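Local coordinates for protein alpha-1,2-mannosyltransferase (Ktr4), putative (Neosartorya fumigata, PDB 7BOP) that is a putative fungal glycosyltransferase with a GT-A type of fold that holds guanosine-5'-diphosphate and a manganese ion, at residues G43-H48 against F336-Y341; N215-F220 against L288-G293; T233-T238 against W257-S262; K240-N245 against G325-A330. All coordinates share one frame; numbering follows the deposited sequence.

Contact 1: residues G43-H48 against F336-Y341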
loop_
_atom_site.group_PDB
_atom_site.type_symbol
_atom_site.label_atom_id
_atom_site.label_comp_id
_atom_site.label_asym_id
_atom_site.label_seq_id
_atom_site.Cartn_x
_atom_site.Cartn_y
_atom_site.Cartn_z
ATOM N N GLY A 43 -7.055 11.621 -17.318
ATOM C CA GLY A 43 -7.304 10.564 -18.285
ATOM C C GLY A 43 -6.397 9.380 -18.045
ATOM O O GLY A 43 -5.862 9.192 -16.947
ATOM N N GLU A 44 -6.213 8.593 -19.095
ATOM C CA GLU A 44 -5.452 7.354 -19.016
ATOM C C GLU A 44 -3.983 7.626 -19.225
ATOM O O GLU A 44 -3.625 8.632 -19.814
ATOM C CB GLU A 44 -5.938 6.376 -20.086
ATOM C CG GLU A 44 -7.373 5.963 -19.864
ATOM C CD GLU A 44 -7.929 5.095 -20.973
ATOM O OE1 GLU A 44 -7.628 5.344 -22.156
ATOM O OE2 GLU A 44 -8.688 4.164 -20.649
ATOM N N PRO A 45 -3.120 6.713 -18.765
ATOM C CA PRO A 45 -1.700 6.882 -19.072
ATOM C C PRO A 45 -1.411 6.767 -20.569
ATOM O O PRO A 45 -2.249 6.279 -21.329
ATOM C CB PRO A 45 -1.022 5.751 -18.295
ATOM C CG PRO A 45 -2.101 4.805 -17.900
ATOM C CD PRO A 45 -3.381 5.565 -17.878
ATOM N N GLU A 46 -0.233 7.224 -20.978
ATOM C CA GLU A 46 0.159 7.182 -22.385
ATOM C C GLU A 46 0.689 5.802 -22.738
ATOM O O GLU A 46 0.975 4.994 -21.859
ATOM C CB GLU A 46 1.211 8.253 -22.683
ATOM C CG GLU A 46 0.714 9.669 -22.440
ATOM C CD GLU A 46 1.538 10.736 -23.151
ATOM O OE1 GLU A 46 2.728 10.485 -23.458
ATOM O OE2 GLU A 46 0.989 11.834 -23.403
ATOM N N GLY A 47 0.830 5.555 -24.035
ATOM C CA GLY A 47 1.359 4.295 -24.546
ATOM C C GLY A 47 0.257 3.279 -24.785
ATOM O O GLY A 47 -0.940 3.582 -24.675
ATOM N N HIS A 48 0.666 2.065 -25.120
ATOM C CA HIS A 48 -0.278 1.005 -25.437
ATOM C C HIS A 48 -0.985 0.526 -24.157
ATOM O O HIS A 48 -0.342 0.333 -23.116
ATOM C CB HIS A 48 0.439 -0.160 -26.128
ATOM C CG HIS A 48 -0.448 -1.333 -26.378
ATOM N ND1 HIS A 48 -1.416 -1.332 -27.359
ATOM C CD2 HIS A 48 -0.553 -2.522 -25.744
ATOM C CE1 HIS A 48 -2.060 -2.485 -27.338
ATOM N NE2 HIS A 48 -1.557 -3.224 -26.368
ATOM N N PHE A 336 -1.190 6.184 -9.441
ATOM C CA PHE A 336 -2.422 5.809 -10.143
ATOM C C PHE A 336 -3.486 6.860 -9.863
ATOM O O PHE A 336 -4.487 6.595 -9.210
ATOM C CB PHE A 336 -2.907 4.410 -9.713
ATOM C CG PHE A 336 -2.293 3.294 -10.490
ATOM C CD1 PHE A 336 -2.691 3.051 -11.800
ATOM C CD2 PHE A 336 -1.314 2.496 -9.932
ATOM C CE1 PHE A 336 -2.128 2.003 -12.528
ATOM C CE2 PHE A 336 -0.743 1.460 -10.661
ATOM C CZ PHE A 336 -1.151 1.219 -11.953
ATOM N N ARG A 337 -3.273 8.053 -10.404
ATOM C CA ARG A 337 -4.174 9.178 -10.195
ATOM C C ARG A 337 -5.581 8.904 -10.718
ATOM O O ARG A 337 -6.544 9.422 -10.168
ATOM C CB ARG A 337 -3.623 10.451 -10.841
ATOM C CG ARG A 337 -3.519 10.438 -12.364
ATOM C CD ARG A 337 -2.269 11.174 -12.824
ATOM N NE ARG A 337 -2.471 12.591 -12.876
ATOM C CZ ARG A 337 -1.521 13.532 -12.872
ATOM N NH1 ARG A 337 -0.210 13.274 -12.784
ATOM N NH2 ARG A 337 -1.925 14.780 -12.941
ATOM N N ASP A 338 -5.680 8.061 -11.745
ATOM C CA ASP A 338 -6.958 7.708 -12.369
ATOM C C ASP A 338 -7.778 6.639 -11.654
ATOM O O ASP A 338 -8.915 6.376 -12.065
ATOM C CB ASP A 338 -6.747 7.302 -13.841
ATOM C CG ASP A 338 -5.745 6.154 -14.017
ATOM O OD1 ASP A 338 -4.747 6.089 -13.263
ATOM O OD2 ASP A 338 -5.938 5.335 -14.935
ATOM N N ILE A 339 -7.234 6.018 -10.603
ATOM C CA ILE A 339 -8.000 5.079 -9.776
ATOM C C ILE A 339 -8.580 5.847 -8.593
ATOM O O ILE A 339 -7.875 6.151 -7.629
ATOM C CB ILE A 339 -7.163 3.880 -9.302
ATOM C CG1 ILE A 339 -6.613 3.124 -10.516
ATOM C CG2 ILE A 339 -8.012 2.958 -8.430
ATOM C CD1 ILE A 339 -5.696 1.963 -10.172
ATOM N N GLY A 340 -9.867 6.168 -8.692
ATOM C CA GLY A 340 -10.595 6.817 -7.624
ATOM C C GLY A 340 -10.690 5.883 -6.437
ATOM O O GLY A 340 -11.114 4.733 -6.584
ATOM N N TYR A 341 -10.298 6.371 -5.263
ATOM C CA TYR A 341 -10.096 5.508 -4.105
ATOM C C TYR A 341 -10.389 6.206 -2.788
ATOM O O TYR A 341 -10.130 7.398 -2.651
ATOM C CB TYR A 341 -8.652 4.983 -4.113
ATOM C CG TYR A 341 -8.337 4.017 -2.990
ATOM C CD1 TYR A 341 -8.749 2.684 -3.047
ATOM C CD2 TYR A 341 -7.647 4.437 -1.861
ATOM C CE1 TYR A 341 -8.461 1.804 -2.018
ATOM C CE2 TYR A 341 -7.365 3.562 -0.826
ATOM C CZ TYR A 341 -7.768 2.244 -0.912
ATOM O OH TYR A 341 -7.477 1.382 0.118
#

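Contact 2: residues N215-F220 against L288-G293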
loop_
_atom_site.group_PDB
_atom_site.type_symbol
_atom_site.label_atom_id
_atom_site.label_comp_id
_atom_site.label_asym_id
_atom_site.label_seq_id
_atom_site.Cartn_x
_atom_site.Cartn_y
_atom_site.Cartn_z
ATOM N N ASN A 215 7.708 -2.124 -17.097
ATOM C CA ASN A 215 8.596 -2.615 -16.037
ATOM C C ASN A 215 8.445 -1.840 -14.720
ATOM O O ASN A 215 9.433 -1.538 -14.035
ATOM C CB ASN A 215 10.045 -2.624 -16.531
ATOM C CG ASN A 215 10.234 -3.557 -17.712
ATOM O OD1 ASN A 215 9.970 -4.749 -17.605
ATOM N ND2 ASN A 215 10.671 -3.027 -18.829
ATOM N N LEU A 216 7.200 -1.526 -14.370
ATOM C CA LEU A 216 6.935 -0.773 -13.157
ATOM C C LEU A 216 7.004 -1.668 -11.933
ATOM O O LEU A 216 6.690 -2.866 -11.978
ATOM C CB LEU A 216 5.594 -0.041 -13.238
ATOM C CG LEU A 216 5.453 0.936 -14.409
ATOM C CD1 LEU A 216 4.119 1.659 -14.333
ATOM C CD2 LEU A 216 6.591 1.947 -14.509
ATOM N N THR A 217 7.433 -1.059 -10.830
ATOM C CA THR A 217 7.667 -1.742 -9.584
ATOM C C THR A 217 6.480 -1.600 -8.640
ATOM O O THR A 217 6.157 -2.535 -7.923
ATOM C CB THR A 217 8.949 -1.187 -8.923
ATOM O OG1 THR A 217 10.043 -1.395 -9.813
ATOM C CG2 THR A 217 9.239 -1.837 -7.595
ATOM N N TYR A 218 5.838 -0.436 -8.627
ATOM C CA TYR A 218 4.861 -0.140 -7.583
ATOM C C TYR A 218 3.950 0.981 -7.990
ATOM O O TYR A 218 4.377 1.921 -8.660
ATOM C CB TYR A 218 5.615 0.256 -6.320
ATOM C CG TYR A 218 4.821 0.412 -5.054
ATOM C CD1 TYR A 218 4.583 -0.674 -4.220
ATOM C CD2 TYR A 218 4.383 1.671 -4.637
ATOM C CE1 TYR A 218 3.917 -0.520 -3.018
ATOM C CE2 TYR A 218 3.714 1.841 -3.435
ATOM C CZ TYR A 218 3.477 0.750 -2.628
ATOM O OH TYR A 218 2.816 0.937 -1.430
ATOM N N GLY A 219 2.694 0.871 -7.581
ATOM C CA GLY A 219 1.702 1.891 -7.813
ATOM C C GLY A 219 0.946 2.232 -6.544
ATOM O O GLY A 219 0.608 1.339 -5.759
ATOM N N PHE A 220 0.683 3.525 -6.361
ATOM C CA PHE A 220 -0.038 4.043 -5.193
ATOM C C PHE A 220 -1.122 5.040 -5.597
ATOM O O PHE A 220 -1.123 5.547 -6.712
ATOM C CB PHE A 220 0.952 4.715 -4.232
ATOM C CG PHE A 220 1.462 6.047 -4.704
ATOM C CD1 PHE A 220 2.502 6.121 -5.621
ATOM C CD2 PHE A 220 0.916 7.236 -4.219
ATOM C CE1 PHE A 220 2.989 7.344 -6.056
ATOM C CE2 PHE A 220 1.391 8.469 -4.661
ATOM C CZ PHE A 220 2.430 8.523 -5.583
ATOM N N LEU A 288 5.909 -8.260 -7.057
ATOM C CA LEU A 288 6.367 -9.186 -6.023
ATOM C C LEU A 288 7.862 -9.466 -6.101
ATOM O O LEU A 288 8.492 -9.642 -5.062
ATOM C CB LEU A 288 5.620 -10.528 -6.096
ATOM C CG LEU A 288 4.119 -10.485 -5.810
ATOM C CD1 LEU A 288 3.413 -11.742 -6.332
ATOM C CD2 LEU A 288 3.864 -10.289 -4.327
ATOM N N ASP A 289 8.430 -9.502 -7.310
ATOM C CA ASP A 289 9.861 -9.779 -7.453
ATOM C C ASP A 289 10.771 -8.649 -6.963
ATOM O O ASP A 289 11.938 -8.900 -6.697
ATOM C CB ASP A 289 10.215 -10.162 -8.888
ATOM C CG ASP A 289 9.582 -11.480 -9.313
ATOM O OD1 ASP A 289 9.239 -12.307 -8.447
ATOM O OD2 ASP A 289 9.427 -11.675 -10.522
ATOM N N PHE A 290 10.256 -7.424 -6.831
ATOM C CA PHE A 290 11.021 -6.381 -6.140
ATOM C C PHE A 290 11.235 -6.761 -4.683
ATOM O O PHE A 290 12.356 -6.769 -4.202
ATOM C CB PHE A 290 10.333 -5.013 -6.189
ATOM C CG PHE A 290 10.967 -4.014 -5.274
ATOM C CD1 PHE A 290 12.228 -3.500 -5.570
ATOM C CD2 PHE A 290 10.339 -3.631 -4.091
ATOM C CE1 PHE A 290 12.846 -2.600 -4.707
ATOM C CE2 PHE A 290 10.947 -2.733 -3.227
ATOM C CZ PHE A 290 12.198 -2.212 -3.540
ATOM N N PHE A 291 10.145 -7.089 -3.998
ATOM C CA PHE A 291 10.179 -7.396 -2.577
ATOM C C PHE A 291 10.909 -8.705 -2.288
ATOM O O PHE A 291 11.557 -8.836 -1.252
ATOM C CB PHE A 291 8.761 -7.417 -1.996
ATOM C CG PHE A 291 8.051 -6.096 -2.100
ATOM C CD1 PHE A 291 8.369 -5.053 -1.228
ATOM C CD2 PHE A 291 7.091 -5.874 -3.084
ATOM C CE1 PHE A 291 7.725 -3.818 -1.323
ATOM C CE2 PHE A 291 6.451 -4.639 -3.194
ATOM C CZ PHE A 291 6.772 -3.606 -2.306
ATOM N N ARG A 292 10.813 -9.661 -3.214
ATOM C CA ARG A 292 11.590 -10.908 -3.137
ATOM C C ARG A 292 13.072 -10.704 -3.394
ATOM O O ARG A 292 13.857 -11.577 -3.078
ATOM C CB ARG A 292 11.079 -11.942 -4.147
ATOM C CG ARG A 292 9.713 -12.502 -3.843
ATOM C CD ARG A 292 9.117 -13.105 -5.098
ATOM N NE ARG A 292 7.817 -13.699 -4.827
ATOM C CZ ARG A 292 6.873 -13.920 -5.739
ATOM N NH1 ARG A 292 7.055 -13.599 -7.018
ATOM N NH2 ARG A 292 5.724 -14.469 -5.367
ATOM N N GLY A 293 13.446 -9.580 -3.997
ATOM C CA GLY A 293 14.822 -9.301 -4.356
ATOM C C GLY A 293 15.776 -9.206 -3.182
ATOM O O GLY A 293 15.363 -9.055 -2.019
#

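Contact 3: residues T233-T238 against W257-S262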
loop_
_atom_site.group_PDB
_atom_site.type_symbol
_atom_site.label_atom_id
_atom_site.label_comp_id
_atom_site.label_asym_id
_atom_site.label_seq_id
_atom_site.Cartn_x
_atom_site.Cartn_y
_atom_site.Cartn_z
ATOM N N THR A 233 12.799 4.506 15.834
ATOM C CA THR A 233 14.115 3.971 15.423
ATOM C C THR A 233 14.156 3.362 14.015
ATOM O O THR A 233 15.177 2.788 13.622
ATOM C CB THR A 233 14.688 2.947 16.435
ATOM O OG1 THR A 233 13.842 1.793 16.519
ATOM C CG2 THR A 233 14.844 3.573 17.817
ATOM N N LEU A 234 13.079 3.506 13.243
ATOM C CA LEU A 234 13.031 2.920 11.896
ATOM C C LEU A 234 14.117 3.504 11.001
ATOM O O LEU A 234 14.873 2.757 10.379
ATOM C CB LEU A 234 11.647 3.107 11.260
ATOM C CG LEU A 234 11.442 2.548 9.848
ATOM C CD1 LEU A 234 11.866 1.081 9.768
ATOM C CD2 LEU A 234 9.981 2.715 9.458
ATOM N N TRP A 235 14.224 4.827 10.960
ATOM C CA TRP A 235 15.243 5.470 10.128
ATOM C C TRP A 235 16.670 5.230 10.641
ATOM O O TRP A 235 17.569 4.926 9.836
ATOM C CB TRP A 235 14.955 6.959 9.924
ATOM C CG TRP A 235 15.819 7.596 8.875
ATOM C CD1 TRP A 235 16.776 8.541 9.069
ATOM C CD2 TRP A 235 15.820 7.309 7.477
ATOM N NE1 TRP A 235 17.372 8.871 7.880
ATOM C CE2 TRP A 235 16.807 8.124 6.884
ATOM C CE3 TRP A 235 15.070 6.452 6.661
ATOM C CZ2 TRP A 235 17.065 8.108 5.515
ATOM C CZ3 TRP A 235 15.329 6.434 5.307
ATOM C CH2 TRP A 235 16.318 7.256 4.744
ATOM N N PRO A 236 16.891 5.357 11.968
ATOM C CA PRO A 236 18.194 4.952 12.497
ATOM C C PRO A 236 18.598 3.519 12.103
ATOM O O PRO A 236 19.733 3.309 11.680
ATOM C CB PRO A 236 18.009 5.094 14.001
ATOM C CG PRO A 236 17.113 6.288 14.115
ATOM C CD PRO A 236 16.144 6.164 12.958
ATOM N N GLU A 237 17.672 2.569 12.204
ATOM C CA GLU A 237 17.954 1.180 11.811
ATOM C C GLU A 237 18.193 1.045 10.313
ATOM O O GLU A 237 19.079 0.298 9.883
ATOM C CB GLU A 237 16.842 0.234 12.265
ATOM C CG GLU A 237 16.803 -0.004 13.769
ATOM C CD GLU A 237 18.025 -0.735 14.319
ATOM O OE1 GLU A 237 18.828 -1.292 13.520
ATOM O OE2 GLU A 237 18.176 -0.764 15.564
ATOM N N THR A 238 17.429 1.790 9.520
ATOM C CA THR A 238 17.628 1.848 8.065
ATOM C C THR A 238 19.042 2.333 7.699
ATOM O O THR A 238 19.718 1.738 6.847
ATOM C CB THR A 238 16.545 2.740 7.411
ATOM O OG1 THR A 238 15.242 2.196 7.701
ATOM C CG2 THR A 238 16.744 2.857 5.898
ATOM N N TRP A 257 12.746 12.938 -0.609
ATOM C CA TRP A 257 11.418 12.736 -0.030
ATOM C C TRP A 257 11.490 12.064 1.332
ATOM O O TRP A 257 10.812 12.495 2.280
ATOM C CB TRP A 257 10.555 11.906 -0.985
ATOM C CG TRP A 257 9.205 11.532 -0.467
ATOM C CD1 TRP A 257 8.205 12.379 -0.063
ATOM C CD2 TRP A 257 8.687 10.211 -0.356
ATOM N NE1 TRP A 257 7.092 11.653 0.316
ATOM C CE2 TRP A 257 7.368 10.318 0.154
ATOM C CE3 TRP A 257 9.206 8.937 -0.635
ATOM C CZ2 TRP A 257 6.572 9.202 0.389
ATOM C CZ3 TRP A 257 8.405 7.826 -0.397
ATOM C CH2 TRP A 257 7.106 7.967 0.109
ATOM N N LEU A 258 12.289 11.003 1.429
ATOM C CA LEU A 258 12.429 10.251 2.684
ATOM C C LEU A 258 12.963 11.115 3.846
ATOM O O LEU A 258 12.597 10.897 4.985
ATOM C CB LEU A 258 13.339 9.036 2.491
ATOM C CG LEU A 258 12.835 7.946 1.530
ATOM C CD1 LEU A 258 13.895 6.875 1.374
ATOM C CD2 LEU A 258 11.525 7.354 2.011
ATOM N N THR A 259 13.825 12.081 3.548
ATOM C CA THR A 259 14.454 12.890 4.587
ATOM C C THR A 259 13.931 14.325 4.630
ATOM O O THR A 259 14.497 15.161 5.332
ATOM C CB THR A 259 15.992 12.907 4.425
ATOM O OG1 THR A 259 16.343 13.440 3.143
ATOM C CG2 THR A 259 16.555 11.501 4.570
ATOM N N ASP A 260 12.848 14.615 3.915
ATOM C CA ASP A 260 12.335 15.974 3.846
ATOM C C ASP A 260 11.928 16.461 5.235
ATOM O O ASP A 260 11.376 15.695 6.022
ATOM C CB ASP A 260 11.116 16.051 2.927
ATOM C CG ASP A 260 10.643 17.480 2.699
ATOM O OD1 ASP A 260 11.482 18.365 2.466
ATOM O OD2 ASP A 260 9.430 17.726 2.756
ATOM N N ASP A 261 12.232 17.721 5.530
ATOM C CA ASP A 261 11.745 18.383 6.744
ATOM C C ASP A 261 11.115 19.766 6.466
ATOM O O ASP A 261 10.914 20.543 7.394
ATOM C CB ASP A 261 12.880 18.498 7.782
ATOM C CG ASP A 261 14.037 19.403 7.322
ATOM O OD1 ASP A 261 13.941 20.053 6.269
ATOM O OD2 ASP A 261 15.063 19.457 8.024
ATOM N N SER A 262 10.785 20.056 5.207
ATOM C CA SER A 262 10.337 21.390 4.804
ATOM C C SER A 262 8.842 21.640 5.059
ATOM O O SER A 262 8.429 22.794 5.148
ATOM C CB SER A 262 10.686 21.636 3.331
ATOM O OG SER A 262 9.932 20.786 2.480
#

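Contact 4: residues K240-N245 against G325-A330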
loop_
_atom_site.group_PDB
_atom_site.type_symbol
_atom_site.label_atom_id
_atom_site.label_comp_id
_atom_site.label_asym_id
_atom_site.label_seq_id
_atom_site.Cartn_x
_atom_site.Cartn_y
_atom_site.Cartn_z
ATOM N N LYS A 240 21.718 2.169 9.543
ATOM C CA LYS A 240 22.627 1.083 9.920
ATOM C C LYS A 240 22.715 0.022 8.817
ATOM O O LYS A 240 23.809 -0.393 8.420
ATOM C CB LYS A 240 22.193 0.436 11.242
ATOM C CG LYS A 240 22.401 1.338 12.461
ATOM C CD LYS A 240 21.639 0.858 13.675
ATOM C CE LYS A 240 22.155 -0.470 14.204
ATOM N NZ LYS A 240 21.394 -0.930 15.401
ATOM N N PHE A 241 21.557 -0.392 8.311
ATOM C CA PHE A 241 21.503 -1.323 7.195
ATOM C C PHE A 241 22.252 -0.806 5.963
ATOM O O PHE A 241 23.020 -1.554 5.331
ATOM C CB PHE A 241 20.050 -1.626 6.836
ATOM C CG PHE A 241 19.908 -2.572 5.691
ATOM C CD1 PHE A 241 20.171 -3.920 5.869
ATOM C CD2 PHE A 241 19.542 -2.113 4.430
ATOM C CE1 PHE A 241 20.053 -4.807 4.813
ATOM C CE2 PHE A 241 19.435 -2.993 3.365
ATOM C CZ PHE A 241 19.678 -4.346 3.562
ATOM N N LEU A 242 22.032 0.465 5.620
ATOM C CA LEU A 242 22.693 1.067 4.467
ATOM C C LEU A 242 24.212 1.136 4.636
ATOM O O LEU A 242 24.941 0.862 3.683
ATOM C CB LEU A 242 22.146 2.464 4.154
ATOM C CG LEU A 242 20.714 2.575 3.625
ATOM C CD1 LEU A 242 20.298 4.029 3.601
ATOM C CD2 LEU A 242 20.567 1.965 2.240
ATOM N N ALA A 243 24.682 1.483 5.833
ATOM C CA ALA A 243 26.128 1.528 6.112
ATOM C C ALA A 243 26.786 0.152 5.951
ATOM O O ALA A 243 27.923 0.060 5.495
ATOM C CB ALA A 243 26.390 2.090 7.501
ATOM N N ALA A 244 26.060 -0.902 6.309
ATOM C CA ALA A 244 26.511 -2.279 6.105
ATOM C C ALA A 244 26.394 -2.777 4.654
ATOM O O ALA A 244 27.054 -3.753 4.292
ATOM C CB ALA A 244 25.755 -3.214 7.035
ATOM N N ASN A 245 25.558 -2.129 3.840
ATOM C CA ASN A 245 25.312 -2.546 2.448
ATOM C C ASN A 245 25.323 -1.352 1.479
ATOM O O ASN A 245 24.299 -1.022 0.886
ATOM C CB ASN A 245 23.974 -3.293 2.371
ATOM C CG ASN A 245 23.916 -4.494 3.298
ATOM O OD1 ASN A 245 24.332 -5.588 2.934
ATOM N ND2 ASN A 245 23.386 -4.297 4.500
ATOM N N GLY A 325 12.017 3.638 -1.836
ATOM C CA GLY A 325 12.783 4.873 -1.942
ATOM C C GLY A 325 14.289 4.712 -1.925
ATOM O O GLY A 325 14.992 5.586 -2.409
ATOM N N LEU A 326 14.787 3.619 -1.353
ATOM C CA LEU A 326 16.230 3.339 -1.315
ATOM C C LEU A 326 16.707 2.341 -2.372
ATOM O O LEU A 326 17.830 2.465 -2.857
ATOM C CB LEU A 326 16.622 2.812 0.064
ATOM C CG LEU A 326 16.385 3.774 1.227
ATOM C CD1 LEU A 326 16.647 3.045 2.524
ATOM C CD2 LEU A 326 17.257 5.006 1.093
ATOM N N PHE A 327 15.865 1.366 -2.716
ATOM C CA PHE A 327 16.285 0.216 -3.529
ATOM C C PHE A 327 15.615 0.098 -4.902
ATOM O O PHE A 327 16.136 -0.610 -5.762
ATOM C CB PHE A 327 16.104 -1.077 -2.716
ATOM C CG PHE A 327 16.647 -0.979 -1.310
ATOM C CD1 PHE A 327 17.960 -0.548 -1.086
ATOM C CD2 PHE A 327 15.845 -1.275 -0.206
ATOM C CE1 PHE A 327 18.455 -0.423 0.202
ATOM C CE2 PHE A 327 16.340 -1.153 1.086
ATOM C CZ PHE A 327 17.646 -0.735 1.289
ATOM N N ALA A 328 14.498 0.794 -5.124
ATOM C CA ALA A 328 13.851 0.795 -6.427
ATOM C C ALA A 328 14.328 1.963 -7.276
ATOM O O ALA A 328 14.997 2.878 -6.792
ATOM C CB ALA A 328 12.335 0.828 -6.272
ATOM N N ASP A 329 13.987 1.894 -8.556
ATOM C CA ASP A 329 14.122 2.994 -9.491
ATOM C C ASP A 329 12.859 3.839 -9.354
ATOM O O ASP A 329 11.764 3.374 -9.680
ATOM C CB ASP A 329 14.257 2.394 -10.899
ATOM C CG ASP A 329 14.420 3.422 -11.993
ATOM O OD1 ASP A 329 14.300 4.651 -11.780
ATOM O OD2 ASP A 329 14.659 2.961 -13.131
ATOM N N ALA A 330 13.003 5.085 -8.904
ATOM C CA ALA A 330 11.850 5.974 -8.690
ATOM C C ALA A 330 11.012 6.198 -9.950
ATOM O O ALA A 330 9.810 6.440 -9.855
ATOM C CB ALA A 330 12.301 7.311 -8.112
#

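Contact 1: residues G43-H48 against F336-Y341
Gly43 and Pro45 approach a single side chain, that of Asp338, and all the contact between 43-48 and 336-341 runs through it. The touches are of the van der Waals kind, and no hydrogen bond crosses. The carbonyl oxygen of Gly43 rests against the methylene of Asp338, with O to CB at 3.7 Å. A little further along the loop the pyrrolidine ring of Pro45 brings its CD to within 3.9 Å of Asp338 OD2, the two side chains crossing at roughly a right angle. The CB of Asp338 already points toward 43-48, and with CG standing between the backbone N and the carbonyl carbon (chi1 56°) the carboxylate is placed so that OD2 lies beside the proline.

The backbone beneath Asp338 forms a type I beta turn from Phe336 to Ile339, closed by the bond from Ile339 N to Phe336 O at 3.1 Å, with Asp338 as its third residue. The turn leads out of strand 333-335 of the large mixed sheet toward strand 341-343 of the small antiparallel one, and Asn348 ND2 binds the carbonyls of both Arg337 and Ile339.

Polar and charged partners lie beside the contact. Asp338 OD2 is hydrogen-bonded to the hydroxyl of Tyr205, and the Pro45 ring also packs on Tyr205. Glu44 OE2 is 6.4 Å from Asp338 OD2, a spacing at which two like charges would be expected to repel mildly, but Glu44 is engaged in a salt bridge with Arg51, which should ease this.

Contact 2: residues N215-F220 against L288-G293
Arg292 NH1, on the short helix that Thr217 and Tyr218 meet through Phe290 and Phe291, is gripped by two acceptors. One is Asp289 OD1, 2.9 Å from Arg292 NH1 in a salt bridge that lies in the guanidinium plane; the other is the carbonyl of Tyr187. With the carbonyls of Leu184 at NH2 and Tyr179 at NE, these bonds together fix the guanidinium, and Leu288 CB lies over one face.

Across the contact everything is apolar. The methyl CG2 of Thr217, anti to its backbone N with OG1 at -60°, points into the root of the Phe290 side chain, 3.6 Å from Phe290 CG and as near to CB. Tyr218 CD1 comes up to the edge of the Phe291 ring, 4.1 Å from Phe291 CZ. Phe290 CD2 stands 3.7 Å above the centre of one face of that ring, so the two phenylalanines pack on each other while each takes one partner. The Tyr218 hydroxyl passes on to a hydrogen bond with Glu284.

Helix 288-292 directly follows strand 284-287, the antiparallel neighbour of strand 218-224 in the central sheet, while Leu324 of helix 316-327 touches Thr217, Tyr218 and Phe290.

Contact 3: residues T233-T238 against W257-S262
The indole of Trp235 brings the far corner of its six-membered ring to 257-262 and is met there obliquely by two neighbouring residues. The methyl CG2 of Thr259 lies closer, 3.6 Å from Trp235 CZ2. Beside it Leu258 meets the next ring atom twice, through CB at 4.1 Å from Trp235 CH2 and through CD1 at 4.2 Å from the same atom, with the two side chains crossing at about a right angle. Trp235 reaches across because CG is anti to the backbone N (chi1 -169°), which throws the ring away from helix 234-244 toward the end of helix 255-258.

Thr259, the first residue to depart from that helix, divides its two branches by chemistry. Its hydroxyl turns back to bond the carbonyl of Met255, leaving the methyl to face the indole. In helix 234-244, Leu234 O accepts both Thr238 N and Thr238 OG1, the latter at 2.8 Å and 42° above the carbonyl plane, and Thr238 OG1 is also hydrogen-bonded to Tyr299 OH. Around the contact, Tyr274 also touches the indole and Leu326 of helix 316-327 touches Leu258.

No hydrogen bond or charge pair links the two segments, and the 126 Å² they bury comes from the contacts of Trp235 with Leu258 and Thr259. The direct contact is therefore apolar and rests on van der Waals packing without directional bonds, the Thr259 hydroxyl being engaged by Met255 O and its methyl left to the indole.

Contact 4: residues K240-N245 against G325-A330
Phe241 and Leu242 drive the close packing of helix 234-244 against the end of helix 316-327. The corner of the Phe327 ring reaches the edge of the Phe241 ring near its plane, with Phe327 CZ 3.6 Å from Phe241 CE2. The two planes are inclined at 80° and the centroids lie 5.9 Å apart, an oblique aromatic pair. Leu242 splits its branches between two partners: its CD2 sits 3.8 Å from Phe327 CE1, while its CD1 meets Leu326 CD1 at 3.9 Å. Phe327 is braced from its own segment as well, since Leu326 CB lies over the centre of one ring face. With its CG anti to the backbone N (chi1 180°), Phe241 extends its ring to Phe327 CZ; it is buried, and Ala298 and His302 of helix 294-306 also pack on it.

The outer side is looser. Ala243 and Ala244 are exposed and do not meet 325-330, and Leu242 and Phe327 are themselves only partly covered. Just after the helix, Asn245 folds its amide back: ND2 donates to Phe241 O at 2.9 Å and lies 3.4 Å above one face of the Phe241 ring, offset toward the rim. This bond ties the final turn to one of the two residues that pack.

Leu326 and Phe327 form the last turn of helix 316-327, so the arrangement is helix-to-helix packing of leucine and phenylalanine side chains, with helix 294-306 also covering Phe241, consistent with the alpha/beta fold expected of a protein of the GT-A clan.

In the fold
Contact 1 is a surface meeting of two loops, whereas contact 3 is buried and contacts 2 and 4 are partly so. Contacts 3 and 4 share helix 234-244 and merge into one apolar region, with Thr238 CG2 3.4 Å from Leu326 CD1. Contact 2 joins this region through Phe290 of helix 288-292, and Thr217 CG2 also approaches Ala328. It also meets contact 1, where Phe336 N probably bonds Phe220 O just beyond the end of strand 333-335, which runs parallel to strand 218-224. Contact 1 is about 30 Å from contact 3, centre to centre. The chemistry follows position: a carboxylate beside proline at the surface, but aromatic rings, leucines and methyl groups where helices and sheet come together.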